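Local coordinates for aminopeptidase (Aneurinibacillus sp. AM-1, PDB 5IB9), which probably acts as a zinc-dependent aminopeptidase of the M28 family, removing residues from the amino ends of peptides, at residues D221-G226 with R293-F298. Residues are numbered along the deposited sequence; the frame is centred on the assembly and turned at random.
Sequences DIIIIG and RTIGMF
Ile222 N donates to Arg293 O, and Ile222 O accepts from Ile295 N at 2.8 Å, so one residue grips two residues of segment 293-298. Ile224 repeats the pattern: its N reaches Gly296 O at 3.0 Å, and its O takes Phe298 N at 2.8 Å. Gly226 N to Phe298 O closes the series. This is parallel pairing with a beta bulge: the axes of strands 222-226 and 294-298 run 7° apart in the same N-to-C direction, and between the pairs Ile222 with Thr294 and Ile224 with Met297 lies one residue, Ile223, on one strand and two, Ile295 and Gly296, on the other. The near-helical psi of Ile295, -12°, marks the extra residue.

In the M28 aminopeptidase fold, a central sheet is flanked by helices, and these two strands run side by side within it. They lead to His228 and Asp301, which bind the same zinc ion; strand 263-269 pairs with the other edge of 221-226.

Ile295 turns its CG1 between the backbone N and the carbonyl carbon (chi1 64°), where CG1 meets Ile223 CG1 at 3.7 Å. Its CG2 lies 3.6 Å from Asp221 CG, the two side chains crossing at about a right angle. On the face carrying Ile223 and Phe298, Ile223 CG2 approaches the ring obliquely, 3.8 Å from Phe298 CD2, while helix 382-400 packs over both. On the other face, Met297 CG rests 3.7 Å from Ile224 CB, and Phe351 touches both side chains. Ile222, which points to this same face, sets CD1 over one face of the Arg293 guanidinium, offset toward its rim and 3.7 Å from Arg293 NH1; that group is held by a salt bridge from NE to Asp289 and a hydrogen bond from NH1 to Asn220 O.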
loop_
_atom_site.group_PDB
_atom_site.type_symbol
_atom_site.label_atom_id
_atom_site.label_comp_id
_atom_site.label_asym_id
_atom_site.label_seq_id
_atom_site.Cartn_x
_atom_site.Cartn_y
_atom_site.Cartn_z
ATOM N N ASP A 221 4.004 25.958 -6.785
ATOM C CA ASP A 221 3.779 25.424 -5.432
ATOM C C ASP A 221 2.381 24.783 -5.331
ATOM O O ASP A 221 1.449 25.081 -6.085
ATOM C CB ASP A 221 3.769 26.554 -4.404
ATOM C CG ASP A 221 5.099 27.317 -4.297
ATOM O OD1 ASP A 221 6.169 26.782 -4.764
ATOM O OD2 ASP A 221 5.110 28.380 -3.609
ATOM N N ILE A 222 2.277 23.805 -4.410
ATOM C CA ILE A 222 1.007 23.160 -4.068
ATOM C C ILE A 222 0.761 23.265 -2.537
ATOM O O ILE A 222 1.698 23.113 -1.768
ATOM C CB ILE A 222 1.076 21.626 -4.375
ATOM C CG1 ILE A 222 1.374 21.431 -5.898
ATOM C CG2 ILE A 222 -0.267 20.952 -4.123
ATOM C CD1 ILE A 222 1.848 19.908 -6.145
ATOM N N ILE A 223 -0.490 23.534 -2.161
ATOM C CA ILE A 223 -0.919 23.441 -0.754
ATOM C C ILE A 223 -2.086 22.433 -0.737
ATOM O O ILE A 223 -2.959 22.465 -1.555
ATOM C CB ILE A 223 -1.421 24.785 -0.224
ATOM C CG1 ILE A 223 -0.193 25.613 -0.077
ATOM C CG2 ILE A 223 -1.964 24.512 1.164
ATOM C CD1 ILE A 223 -0.476 27.097 0.333
ATOM N N ILE A 224 -2.030 21.521 0.262
ATOM C CA ILE A 224 -3.130 20.519 0.583
ATOM C C ILE A 224 -3.860 20.975 1.808
ATOM O O ILE A 224 -3.227 21.419 2.811
ATOM C CB ILE A 224 -2.534 19.152 0.773
ATOM C CG1 ILE A 224 -1.800 18.695 -0.526
ATOM C CG2 ILE A 224 -3.598 18.183 1.089
ATOM C CD1 ILE A 224 -1.044 17.357 -0.365
ATOM N N ILE A 225 -5.202 21.012 1.670
ATOM C CA ILE A 225 -6.093 21.262 2.891
ATOM C C ILE A 225 -6.869 19.995 3.012
ATOM O O ILE A 225 -7.624 19.640 2.073
ATOM C CB ILE A 225 -6.984 22.474 2.624
ATOM C CG1 ILE A 225 -6.189 23.777 2.263
ATOM C CG2 ILE A 225 -7.872 22.754 3.839
ATOM C CD1 ILE A 225 -5.937 23.923 0.722
ATOM N N GLY A 226 -6.747 19.365 4.160
ATOM C CA GLY A 226 -7.369 18.023 4.355
ATOM C C GLY A 226 -8.274 17.967 5.619
ATOM O O GLY A 226 -8.163 18.777 6.544
ATOM N N ARG A 293 7.143 19.992 -4.475
ATOM C CA ARG A 293 6.480 21.285 -4.726
ATOM C C ARG A 293 5.411 21.541 -3.673
ATOM O O ARG A 293 4.810 22.643 -3.705
ATOM C CB ARG A 293 5.784 21.260 -6.111
ATOM C CG ARG A 293 6.834 21.250 -7.142
ATOM C CD ARG A 293 6.292 21.339 -8.427
ATOM N NE ARG A 293 5.356 20.337 -8.887
ATOM C CZ ARG A 293 4.065 20.520 -9.210
ATOM N NH1 ARG A 293 3.476 21.667 -9.015
ATOM N NH2 ARG A 293 3.353 19.529 -9.795
ATOM N N THR A 294 5.101 20.586 -2.774
ATOM C CA THR A 294 4.023 20.835 -1.792
ATOM C C THR A 294 4.610 21.568 -0.596
ATOM O O THR A 294 5.415 21.049 0.214
ATOM C CB THR A 294 3.460 19.459 -1.376
ATOM O OG1 THR A 294 2.821 18.848 -2.472
ATOM C CG2 THR A 294 2.271 19.777 -0.351
ATOM N N ILE A 295 4.231 22.850 -0.528
ATOM C CA ILE A 295 4.786 23.734 0.469
ATOM C C ILE A 295 4.120 23.680 1.829
ATOM O O ILE A 295 4.688 24.129 2.818
ATOM C CB ILE A 295 4.864 25.193 0.011
ATOM C CG1 ILE A 295 3.462 25.690 -0.205
ATOM C CG2 ILE A 295 5.760 25.359 -1.342
ATOM C CD1 ILE A 295 3.489 27.297 -0.542
ATOM N N GLY A 296 2.969 23.021 1.867
ATOM C CA GLY A 296 2.321 22.874 3.161
ATOM C C GLY A 296 1.060 21.998 3.038
ATOM O O GLY A 296 0.373 22.007 1.997
ATOM N N MET A 297 0.771 21.303 4.122
ATOM C CA MET A 297 -0.442 20.519 4.221
ATOM C C MET A 297 -1.072 20.922 5.556
ATOM O O MET A 297 -0.462 20.843 6.637
ATOM C CB MET A 297 -0.173 18.971 4.178
ATOM C CG MET A 297 -1.460 18.068 4.170
ATOM S SD MET A 297 -2.007 17.774 5.831
ATOM C CE MET A 297 -3.565 16.988 5.401
ATOM N N PHE A 298 -2.300 21.451 5.448
ATOM C CA PHE A 298 -3.173 21.887 6.591
ATOM C C PHE A 298 -4.183 20.819 6.849
ATOM O O PHE A 298 -5.008 20.548 6.013
ATOM C CB PHE A 298 -3.882 23.182 6.268
ATOM C CG PHE A 298 -2.979 24.373 6.056
ATOM C CD1 PHE A 298 -3.041 25.440 7.011
ATOM C CD2 PHE A 298 -2.122 24.504 4.957
ATOM C CE1 PHE A 298 -2.251 26.553 6.834
ATOM C CE2 PHE A 298 -1.315 25.655 4.799
ATOM C CZ PHE A 298 -1.383 26.671 5.719
#